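Local coordinates for protein CRISPR system Cmr subunit Cmr1-1 (Pyrococcus furiosus, PDB 4W8Z) that binds RNA and, together with Cmr6, caps the type III-B Cmr ribonucleoprotein complex of CRISPR antiviral defence, at residues D98-Y103 against Q243-Y248; E250-R255 against K314-W319; W44-L49 against E63-V68. All blocks are in the same frame, centred on the assembly; numbering follows the deposited sequence.

Interaction 1 (D98-Y103 against Q243-Y248); sequences DKNVGY and QFNNSY
In N100 and N245 alike, CG is anti to the backbone N (chi1 -168° and -169°), and these torsions start the two side chains on paths that bring their amides together between the turn after helix 95-99 and one side of helix 237-264. The planes of the two amides are almost perpendicular. N245 ND2 lies 2.7 Å from N100 OD1, but the bond is bent and weak. The other half of the N100 amide makes the straighter link: its ND2 donates to N246 OD1 at 3.0 Å with an N-H...O angle of 155°, the oxygen sitting slightly off the plane of the N100 amide. N100 closes a Schellman motif, taking positive phi as the first residue beyond the short helix, and this C-terminal cap brings the chain round so that the residues after it run past N245. There N245 OD1 receives Y103 N at 2.9 Å, in the carbonyl plane and on a lone pair, and it also accepts the N-H of I104. One buried side-chain oxygen thus serves two successive backbone amides of the loop. Y103 adds an apolar touch, with CB 3.7 Å from CD2 of Y248 at the edge of the Y248 ring. Its own ring turns an edge to N245, CD2 lying 3.9 Å from ND2. The segments belong to different parts of the protein, 98-103 to the RAMP superfamily region and 243-248 to the Cmr1-like C-terminal region. Within the latter, F244 stacks on F286 and meets F231 edge-to-face, packing the helix against the sheet of its own half.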
loop_
_atom_site.group_PDB
_atom_site.type_symbol
_atom_site.label_atom_id
_atom_site.label_comp_id
_atom_site.label_asym_id
_atom_site.label_seq_id
_atom_site.Cartn_x
_atom_site.Cartn_y
_atom_site.Cartn_z
ATOM N N ASP A 98 -21.665 7.984 -9.498
ATOM C CA ASP A 98 -21.262 9.340 -9.875
ATOM C C ASP A 98 -19.786 9.470 -10.240
ATOM O O ASP A 98 -19.441 10.113 -11.230
ATOM C CB ASP A 98 -21.579 10.319 -8.738
ATOM C CG ASP A 98 -23.064 10.586 -8.589
ATOM O OD1 ASP A 98 -23.872 9.869 -9.218
ATOM O OD2 ASP A 98 -23.424 11.512 -7.829
ATOM N N LYS A 99 -18.920 8.866 -9.434
ATOM C CA LYS A 99 -17.480 9.043 -9.603
ATOM C C LYS A 99 -16.813 7.886 -10.349
ATOM O O LYS A 99 -15.600 7.905 -10.557
ATOM C CB LYS A 99 -16.808 9.227 -8.241
ATOM C CG LYS A 99 -17.342 10.386 -7.414
ATOM C CD LYS A 99 -16.908 11.727 -7.980
ATOM C CE LYS A 99 -17.407 12.870 -7.107
ATOM N NZ LYS A 99 -17.153 14.203 -7.717
ATOM N N ASN A 100 -17.608 6.891 -10.743
ATOM C CA ASN A 100 -17.114 5.732 -11.485
ATOM C C ASN A 100 -16.047 4.977 -10.678
ATOM O O ASN A 100 -14.885 4.873 -11.078
ATOM C CB ASN A 100 -16.571 6.175 -12.851
ATOM C CG ASN A 100 -16.302 5.012 -13.784
ATOM O OD1 ASN A 100 -16.671 3.871 -13.503
ATOM N ND2 ASN A 100 -15.661 5.302 -14.911
ATOM N N VAL A 101 -16.460 4.469 -9.519
ATOM C CA VAL A 101 -15.568 3.787 -8.587
ATOM C C VAL A 101 -16.224 2.503 -8.083
ATOM O O VAL A 101 -15.759 1.885 -7.128
ATOM C CB VAL A 101 -15.215 4.688 -7.375
ATOM C CG1 VAL A 101 -13.869 4.330 -6.828
ATOM C CG2 VAL A 101 -15.191 6.139 -7.772
ATOM N N GLY A 102 -17.302 2.101 -8.743
ATOM C CA GLY A 102 -18.162 1.043 -8.241
ATOM C C GLY A 102 -17.629 -0.375 -8.284
ATOM O O GLY A 102 -18.168 -1.259 -7.618
ATOM N N TYR A 103 -16.581 -0.612 -9.061
ATOM C CA TYR A 103 -16.010 -1.950 -9.122
ATOM C C TYR A 103 -14.819 -2.104 -8.180
ATOM O O TYR A 103 -14.748 -3.075 -7.435
ATOM C CB TYR A 103 -15.619 -2.300 -10.556
ATOM C CG TYR A 103 -16.815 -2.560 -11.443
ATOM C CD1 TYR A 103 -17.476 -3.782 -11.410
ATOM C CD2 TYR A 103 -17.292 -1.578 -12.305
ATOM C CE1 TYR A 103 -18.574 -4.024 -12.215
ATOM C CE2 TYR A 103 -18.391 -1.809 -13.115
ATOM C CZ TYR A 103 -19.028 -3.035 -13.066
ATOM O OH TYR A 103 -20.121 -3.265 -13.875
ATOM N N GLN A 243 -9.896 5.872 -13.738
ATOM C CA GLN A 243 -9.078 5.112 -14.680
ATOM C C GLN A 243 -8.825 3.703 -14.154
ATOM O O GLN A 243 -8.927 2.725 -14.897
ATOM C CB GLN A 243 -7.751 5.825 -14.951
ATOM C CG GLN A 243 -7.817 6.849 -16.075
ATOM C CD GLN A 243 -8.026 6.205 -17.438
ATOM O OE1 GLN A 243 -7.751 5.015 -17.626
ATOM N NE2 GLN A 243 -8.516 6.989 -18.396
ATOM N N PHE A 244 -8.499 3.612 -12.868
ATOM C CA PHE A 244 -8.325 2.329 -12.200
ATOM C C PHE A 244 -9.593 1.484 -12.299
ATOM O O PHE A 244 -9.535 0.264 -12.445
ATOM C CB PHE A 244 -7.953 2.540 -10.731
ATOM C CG PHE A 244 -6.496 2.844 -10.503
ATOM C CD1 PHE A 244 -5.511 2.039 -11.049
ATOM C CD2 PHE A 244 -6.113 3.936 -9.737
ATOM C CE1 PHE A 244 -4.171 2.312 -10.834
ATOM C CE2 PHE A 244 -4.776 4.218 -9.523
ATOM C CZ PHE A 244 -3.805 3.404 -10.069
ATOM N N ASN A 245 -10.742 2.144 -12.226
ATOM C CA ASN A 245 -12.011 1.440 -12.197
ATOM C C ASN A 245 -12.381 0.868 -13.560
ATOM O O ASN A 245 -12.882 -0.252 -13.652
ATOM C CB ASN A 245 -13.112 2.367 -11.691
ATOM C CG ASN A 245 -14.399 1.630 -11.398
ATOM O OD1 ASN A 245 -14.471 0.835 -10.464
ATOM N ND2 ASN A 245 -15.428 1.897 -12.188
ATOM N N ASN A 246 -12.139 1.637 -14.616
ATOM C CA ASN A 246 -12.390 1.153 -15.967
ATOM C C ASN A 246 -11.481 -0.022 -16.295
ATOM O O ASN A 246 -11.928 -1.034 -16.831
ATOM C CB ASN A 246 -12.197 2.266 -16.995
ATOM C CG ASN A 246 -13.298 3.310 -16.937
ATOM O OD1 ASN A 246 -14.363 3.080 -16.355
ATOM N ND2 ASN A 246 -13.050 4.465 -17.548
ATOM N N SER A 247 -10.205 0.117 -15.952
ATOM C CA SER A 247 -9.227 -0.941 -16.165
ATOM C C SER A 247 -9.602 -2.203 -15.400
ATOM O O SER A 247 -9.548 -3.309 -15.943
ATOM C CB SER A 247 -7.833 -0.477 -15.744
ATOM O OG SER A 247 -7.389 0.599 -16.548
ATOM N N TYR A 248 -9.990 -2.030 -14.138
ATOM C CA TYR A 248 -10.310 -3.165 -13.281
ATOM C C TYR A 248 -11.599 -3.862 -13.712
ATOM O O TYR A 248 -11.760 -5.064 -13.502
ATOM C CB TYR A 248 -10.421 -2.727 -11.818
ATOM C CG TYR A 248 -10.927 -3.822 -10.911
ATOM C CD1 TYR A 248 -10.096 -4.866 -10.519
ATOM C CD2 TYR A 248 -12.242 -3.828 -10.466
ATOM C CE1 TYR A 248 -10.558 -5.878 -9.699
ATOM C CE2 TYR A 248 -12.713 -4.835 -9.648
ATOM C CZ TYR A 248 -11.869 -5.857 -9.265
ATOM O OH TYR A 248 -12.349 -6.858 -8.447
#

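Interaction 2 (E250-R255 against K314-W319); sequences EYLRRR and KHIVDW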
loop_
_atom_site.group_PDB
_atom_site.type_symbol
_atom_site.label_atom_id
_atom_site.label_comp_id
_atom_site.label_asym_id
_atom_site.label_seq_id
_atom_site.Cartn_x
_atom_site.Cartn_y
_atom_site.Cartn_z
ATOM N N GLU A 250 -12.610 -4.314 -16.803
ATOM C CA GLU A 250 -12.272 -5.168 -17.933
ATOM C C GLU A 250 -11.396 -6.330 -17.487
ATOM O O GLU A 250 -11.543 -7.455 -17.973
ATOM C CB GLU A 250 -11.573 -4.359 -19.030
ATOM C CG GLU A 250 -11.105 -5.176 -20.236
ATOM C CD GLU A 250 -12.242 -5.833 -21.022
ATOM O OE1 GLU A 250 -13.433 -5.575 -20.731
ATOM O OE2 GLU A 250 -11.935 -6.618 -21.948
ATOM N N TYR A 251 -10.488 -6.045 -16.558
ATOM C CA TYR A 251 -9.639 -7.063 -15.943
ATOM C C TYR A 251 -10.489 -8.144 -15.288
ATOM O O TYR A 251 -10.264 -9.336 -15.488
ATOM C CB TYR A 251 -8.714 -6.409 -14.921
ATOM C CG TYR A 251 -7.813 -7.344 -14.142
ATOM C CD1 TYR A 251 -6.743 -7.985 -14.751
ATOM C CD2 TYR A 251 -8.007 -7.547 -12.780
ATOM C CE1 TYR A 251 -5.904 -8.819 -14.032
ATOM C CE2 TYR A 251 -7.173 -8.378 -12.055
ATOM C CZ TYR A 251 -6.127 -9.009 -12.686
ATOM O OH TYR A 251 -5.298 -9.830 -11.961
ATOM N N LEU A 252 -11.482 -7.711 -14.520
ATOM C CA LEU A 252 -12.396 -8.623 -13.844
ATOM C C LEU A 252 -13.284 -9.371 -14.836
ATOM O O LEU A 252 -13.612 -10.536 -14.625
ATOM C CB LEU A 252 -13.258 -7.854 -12.841
ATOM C CG LEU A 252 -14.342 -8.613 -12.077
ATOM C CD1 LEU A 252 -13.724 -9.646 -11.148
ATOM C CD2 LEU A 252 -15.215 -7.636 -11.307
ATOM N N ARG A 253 -13.674 -8.701 -15.916
ATOM C CA ARG A 253 -14.544 -9.322 -16.912
ATOM C C ARG A 253 -13.877 -10.543 -17.543
ATOM O O ARG A 253 -14.477 -11.613 -17.634
ATOM C CB ARG A 253 -14.932 -8.315 -17.994
ATOM C CG ARG A 253 -16.057 -8.796 -18.893
ATOM C CD ARG A 253 -16.293 -7.859 -20.066
ATOM N NE ARG A 253 -15.145 -7.796 -20.965
ATOM C CZ ARG A 253 -14.840 -8.737 -21.853
ATOM N NH1 ARG A 253 -15.592 -9.825 -21.952
ATOM N NH2 ARG A 253 -13.777 -8.597 -22.637
ATOM N N ARG A 254 -12.625 -10.379 -17.961
ATOM C CA ARG A 254 -11.871 -11.474 -18.561
ATOM C C ARG A 254 -11.502 -12.528 -17.519
ATOM O O ARG A 254 -11.389 -13.715 -17.830
ATOM C CB ARG A 254 -10.609 -10.944 -19.241
ATOM C CG ARG A 254 -10.888 -9.960 -20.347
ATOM C CD ARG A 254 -9.628 -9.632 -21.110
ATOM N NE ARG A 254 -9.845 -8.539 -22.051
ATOM C CZ ARG A 254 -8.904 -8.027 -22.835
ATOM N NH1 ARG A 254 -7.668 -8.510 -22.798
ATOM N NH2 ARG A 254 -9.202 -7.030 -23.658
ATOM N N ARG A 255 -11.311 -12.081 -16.285
ATOM C CA ARG A 255 -10.964 -12.968 -15.186
ATOM C C ARG A 255 -12.081 -13.973 -14.931
ATOM O O ARG A 255 -11.832 -15.172 -14.805
ATOM C CB ARG A 255 -10.680 -12.151 -13.927
ATOM C CG ARG A 255 -10.084 -12.941 -12.796
ATOM C CD ARG A 255 -9.791 -12.036 -11.621
ATOM N NE ARG A 255 -8.440 -12.243 -11.118
ATOM C CZ ARG A 255 -7.914 -11.564 -10.110
ATOM N NH1 ARG A 255 -8.630 -10.632 -9.495
ATOM N NH2 ARG A 255 -6.674 -11.819 -9.718
ATOM N N LYS A 314 -13.748 -17.296 -1.976
ATOM C CA LYS A 314 -14.648 -16.175 -1.758
ATOM C C LYS A 314 -15.096 -15.699 -3.134
ATOM O O LYS A 314 -14.716 -16.295 -4.138
ATOM C CB LYS A 314 -13.956 -15.064 -0.968
ATOM C CG LYS A 314 -12.579 -14.705 -1.489
ATOM C CD LYS A 314 -11.825 -13.846 -0.501
ATOM C CE LYS A 314 -10.545 -13.318 -1.120
ATOM N NZ LYS A 314 -9.708 -12.610 -0.120
ATOM N N HIS A 315 -15.895 -14.641 -3.203
ATOM C CA HIS A 315 -16.348 -14.173 -4.507
ATOM C C HIS A 315 -15.180 -13.609 -5.309
ATOM O O HIS A 315 -14.270 -12.987 -4.753
ATOM C CB HIS A 315 -17.447 -13.123 -4.372
ATOM C CG HIS A 315 -18.279 -12.973 -5.604
ATOM N ND1 HIS A 315 -17.879 -12.217 -6.688
ATOM C CD2 HIS A 315 -19.481 -13.501 -5.938
ATOM C CE1 HIS A 315 -18.803 -12.280 -7.628
ATOM N NE2 HIS A 315 -19.787 -13.052 -7.199
ATOM N N ILE A 316 -15.217 -13.832 -6.620
ATOM C CA ILE A 316 -14.118 -13.455 -7.505
ATOM C C ILE A 316 -13.876 -11.942 -7.502
ATOM O O ILE A 316 -12.787 -11.473 -7.843
ATOM C CB ILE A 316 -14.377 -13.943 -8.950
ATOM C CG1 ILE A 316 -13.121 -13.774 -9.816
ATOM C CG2 ILE A 316 -15.577 -13.234 -9.548
ATOM C CD1 ILE A 316 -12.993 -14.797 -10.923
ATOM N N VAL A 317 -14.884 -11.181 -7.087
ATOM C CA VAL A 317 -14.742 -9.735 -6.973
ATOM C C VAL A 317 -13.795 -9.376 -5.825
ATOM O O VAL A 317 -13.229 -8.285 -5.794
ATOM C CB VAL A 317 -16.114 -9.045 -6.767
ATOM C CG1 VAL A 317 -16.636 -9.274 -5.356
ATOM C CG2 VAL A 317 -16.012 -7.559 -7.069
ATOM N N ASP A 318 -13.613 -10.309 -4.893
ATOM C CA ASP A 318 -12.765 -10.074 -3.728
ATOM C C ASP A 318 -11.357 -10.625 -3.927
ATOM O O ASP A 318 -10.481 -10.426 -3.083
ATOM C CB ASP A 318 -13.388 -10.690 -2.474
ATOM C CG ASP A 318 -14.621 -9.937 -1.995
ATOM O OD1 ASP A 318 -14.679 -8.697 -2.169
ATOM O OD2 ASP A 318 -15.533 -10.588 -1.434
ATOM N N TRP A 319 -11.142 -11.325 -5.038
ATOM C CA TRP A 319 -9.827 -11.881 -5.338
ATOM C C TRP A 319 -8.796 -10.765 -5.483
ATOM O O TRP A 319 -9.089 -9.714 -6.051
ATOM C CB TRP A 319 -9.881 -12.732 -6.610
ATOM C CG TRP A 319 -10.584 -14.053 -6.427
ATOM C CD1 TRP A 319 -11.371 -14.427 -5.370
ATOM C CD2 TRP A 319 -10.556 -15.174 -7.319
ATOM N NE1 TRP A 319 -11.839 -15.705 -5.557
ATOM C CE2 TRP A 319 -11.350 -16.188 -6.744
ATOM C CE3 TRP A 319 -9.942 -15.420 -8.553
ATOM C CZ2 TRP A 319 -11.536 -17.429 -7.355
ATOM C CZ3 TRP A 319 -10.122 -16.653 -9.153
ATOM C CH2 TRP A 319 -10.917 -17.638 -8.557
#
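R255 and I316 form the closer-packed part of this contact, their side chains sliding past each other in opposite directions. R255 CG, anti to the backbone N (chi1 -170°), lies 3.9 Å from I316 CD1. Farther out, the R255 chain bends at chi3, and one face of the guanidinium takes CB of W319, 3.8 Å from NH1. No hydrogen bond spans the two segments; the guanidinium instead finds its polar partners nearby, NH2 bonding to N320 O and forming a salt bridge with E310. I316 in turn lays CG1 over one face of the W319 indole, toward its rim. L252 packs more loosely: its CD1 is 4.3 Å from I316 CG2, and its CD2 is 4.3 Å from V317 CG2. Away from the loop, on the exposed side of the helix, charges take over. E250 is gripped side-on by R253, NE to OE1 at 2.8 Å and NH2 to OE2, while R254 NE reaches OE2 from the same face of the carboxylate. The single carboxylate is shared by two arginines, so the cluster probably keeps a net positive charge. Segment 314-319 is held in shape by its own bonds, V317 N to H315 ND1 and W319 NE1 to K314 O. The result is a long helix, 237-264 of the Cmr1-like C-terminal region, with a loop packed on one flank through L252 and R255 and a salt-bridge network on another.

Interaction 3 (W44-L49 against E63-V68); sequences WWFRAL and EIENQV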
loop_
_atom_site.group_PDB
_atom_site.type_symbol
_atom_site.label_atom_id
_atom_site.label_comp_id
_atom_site.label_asym_id
_atom_site.label_seq_id
_atom_site.Cartn_x
_atom_site.Cartn_y
_atom_site.Cartn_z
ATOM N N TRP A 44 4.294 -2.984 9.101
ATOM C CA TRP A 44 4.363 -3.741 7.857
ATOM C C TRP A 44 5.511 -3.241 6.997
ATOM O O TRP A 44 6.287 -4.029 6.460
ATOM C CB TRP A 44 3.054 -3.645 7.075
ATOM C CG TRP A 44 2.968 -4.644 5.955
ATOM C CD1 TRP A 44 2.356 -5.859 5.994
ATOM C CD2 TRP A 44 3.521 -4.518 4.634
ATOM N NE1 TRP A 44 2.487 -6.500 4.783
ATOM C CE2 TRP A 44 3.200 -5.699 3.932
ATOM C CE3 TRP A 44 4.251 -3.520 3.978
ATOM C CZ2 TRP A 44 3.584 -5.911 2.609
ATOM C CZ3 TRP A 44 4.637 -3.734 2.667
ATOM C CH2 TRP A 44 4.303 -4.922 1.996
ATOM N N TRP A 45 5.618 -1.921 6.880
ATOM C CA TRP A 45 6.596 -1.322 5.986
ATOM C C TRP A 45 8.009 -1.403 6.530
ATOM O O TRP A 45 8.970 -1.367 5.764
ATOM C CB TRP A 45 6.219 0.130 5.682
ATOM C CG TRP A 45 5.360 0.206 4.473
ATOM C CD1 TRP A 45 4.027 0.489 4.426
ATOM C CD2 TRP A 45 5.763 -0.066 3.128
ATOM N NE1 TRP A 45 3.578 0.431 3.130
ATOM C CE2 TRP A 45 4.624 0.090 2.312
ATOM C CE3 TRP A 45 6.979 -0.422 2.531
ATOM C CZ2 TRP A 45 4.663 -0.091 0.929
ATOM C CZ3 TRP A 45 7.016 -0.603 1.160
ATOM C CH2 TRP A 45 5.864 -0.436 0.373
ATOM N N PHE A 46 8.145 -1.525 7.844
ATOM C CA PHE A 46 9.463 -1.736 8.420
ATOM C C PHE A 46 10.022 -3.070 7.948
ATOM O O PHE A 46 11.207 -3.189 7.649
ATOM C CB PHE A 46 9.420 -1.698 9.947
ATOM C CG PHE A 46 10.695 -2.148 10.589
ATOM C CD1 PHE A 46 11.779 -1.293 10.672
ATOM C CD2 PHE A 46 10.816 -3.431 11.092
ATOM C CE1 PHE A 46 12.959 -1.709 11.253
ATOM C CE2 PHE A 46 11.991 -3.853 11.673
ATOM C CZ PHE A 46 13.066 -2.990 11.755
ATOM N N ARG A 47 9.155 -4.074 7.886
ATOM C CA ARG A 47 9.566 -5.413 7.488
ATOM C C ARG A 47 9.982 -5.441 6.026
ATOM O O ARG A 47 10.889 -6.174 5.642
ATOM C CB ARG A 47 8.441 -6.417 7.727
ATOM C CG ARG A 47 7.959 -6.494 9.161
ATOM C CD ARG A 47 7.188 -7.781 9.378
ATOM N NE ARG A 47 7.932 -8.913 8.831
ATOM C CZ ARG A 47 7.665 -10.189 9.088
ATOM N NH1 ARG A 47 6.665 -10.515 9.897
ATOM N NH2 ARG A 47 8.406 -11.140 8.537
ATOM N N ALA A 48 9.309 -4.634 5.213
ATOM C CA ALA A 48 9.607 -4.565 3.788
ATOM C C ALA A 48 10.941 -3.867 3.546
ATOM O O ALA A 48 11.679 -4.223 2.627
ATOM C CB ALA A 48 8.490 -3.852 3.045
ATOM N N LEU A 49 11.248 -2.872 4.372
ATOM C CA LEU A 49 12.525 -2.172 4.275
ATOM C C LEU A 49 13.660 -3.045 4.795
ATOM O O LEU A 49 14.598 -3.362 4.066
ATOM C CB LEU A 49 12.492 -0.851 5.050
ATOM C CG LEU A 49 11.538 0.241 4.563
ATOM C CD1 LEU A 49 11.813 1.551 5.291
ATOM C CD2 LEU A 49 11.634 0.428 3.058
ATOM N N GLU A 63 13.432 -10.420 15.250
ATOM C CA GLU A 63 14.112 -9.948 16.449
ATOM C C GLU A 63 14.133 -8.424 16.491
ATOM O O GLU A 63 13.757 -7.814 17.494
ATOM C CB GLU A 63 15.537 -10.500 16.517
ATOM C CG GLU A 63 15.611 -12.003 16.736
ATOM C CD GLU A 63 17.031 -12.533 16.686
ATOM O OE1 GLU A 63 17.204 -13.770 16.701
ATOM O OE2 GLU A 63 17.973 -11.713 16.630
ATOM N N ILE A 64 14.565 -7.816 15.391
ATOM C CA ILE A 64 14.652 -6.366 15.303
ATOM C C ILE A 64 13.265 -5.728 15.282
ATOM O O ILE A 64 13.052 -4.680 15.892
ATOM C CB ILE A 64 15.440 -5.928 14.055
ATOM C CG1 ILE A 64 16.713 -6.765 13.926
ATOM C CG2 ILE A 64 15.757 -4.437 14.114
ATOM C CD1 ILE A 64 17.879 -6.029 13.305
ATOM N N GLU A 65 12.324 -6.368 14.589
ATOM C CA GLU A 65 10.954 -5.860 14.514
ATOM C C GLU A 65 10.322 -5.738 15.897
ATOM O O GLU A 65 9.742 -4.705 16.235
ATOM C CB GLU A 65 10.078 -6.755 13.636
ATOM C CG GLU A 65 8.611 -6.349 13.659
ATOM C CD GLU A 65 7.704 -7.371 13.008
ATOM O OE1 GLU A 65 6.467 -7.232 13.130
ATOM O OE2 GLU A 65 8.227 -8.312 12.375
ATOM N N ASN A 66 10.430 -6.800 16.689
ATOM C CA ASN A 66 9.953 -6.765 18.064
ATOM C C ASN A 66 10.752 -5.762 18.882
ATOM O O ASN A 66 10.212 -5.092 19.759
ATOM C CB ASN A 66 10.036 -8.153 18.705
ATOM C CG ASN A 66 8.986 -9.106 18.169
ATOM O OD1 ASN A 66 7.935 -8.682 17.685
ATOM N ND2 ASN A 66 9.261 -10.403 18.262
ATOM N N GLN A 67 12.039 -5.651 18.577
ATOM C CA GLN A 67 12.919 -4.762 19.320
ATOM C C GLN A 67 12.541 -3.297 19.098
ATOM O O GLN A 67 12.773 -2.450 19.962
ATOM C CB GLN A 67 14.376 -5.001 18.924
ATOM C CG GLN A 67 15.369 -4.700 20.027
ATOM C CD GLN A 67 16.795 -5.037 19.636
ATOM O OE1 GLN A 67 17.059 -5.457 18.508
ATOM N NE2 GLN A 67 17.725 -4.858 20.571
ATOM N N VAL A 68 11.952 -2.999 17.944
ATOM C CA VAL A 68 11.512 -1.640 17.648
ATOM C C VAL A 68 10.055 -1.425 18.050
ATOM O O VAL A 68 9.732 -0.457 18.739
ATOM C CB VAL A 68 11.670 -1.301 16.148
ATOM C CG1 VAL A 68 11.144 0.097 15.865
ATOM C CG2 VAL A 68 13.125 -1.422 15.717
#
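This is an antiparallel helix-helix contact in the RAMP region, in which F46 of helix 38-54 meets E65 of helix 58-69, the two helices being joined by a short turn. The segment axes come within 10.6 Å at an angle of 142°, a spacing wide enough for side chains to fill. F46 bridges most of it. Its CG is anti to the backbone N (chi1 170°), and the far end of the ring enters between I64, E65 and V68. CE2 rests 3.6 Å from E65 CA, while CZ meets I64 CG2 edge-on at 3.9 Å and V68 CG2 at 4.3 Å. The phenyl group therefore touches the backbone of the second helix as well as its aliphatic branches, and it also contacts S145 of helix 136-152. Beside this apolar core, R47 meets E65 in a different manner. The carboxylate oxygen OE2 lies 3.2 Å from R47 CD, and the ion pair from OE2 to NE is long, 3.6 Å. The oxygen stands well out of the guanidinium plane, and no N-H points at it, so the attraction is one of charge alone. The stronger partner of E65 is R43, one turn earlier on the first helix, whose NE forms a salt bridge with OE1. With strand 8-16 before the pair and strand 79-84 after it, in a sheet ordered 79-84, 126-133, 8-16, 166-172, the hairpin is consistent with the first beta-alpha-beta crossover of a ferredoxin-like fold, as in RAMP proteins, here enlarged to an alpha-alpha hairpin.

How the interactions relate
Along the chain the contacts follow in series: interaction 3 closes before interaction 1 opens, and interaction 2 comes last. Interactions 1 and 2 occupy consecutive parts of helix 237-264, their centres about 14 Å apart, and they meet where Y248 OH packs 3.1 Å from V317 O. Interaction 3 lies on the opposite side of the chain's centre, about 35 Å from interaction 1 and 33 Å from interaction 2, centre to centre. It stays within the RAMP region and interaction 2 within the Cmr1-like C-terminal region, whereas interaction 1 joins the two. Helix 237-264 thus links both halves of this Cmr complex subunit.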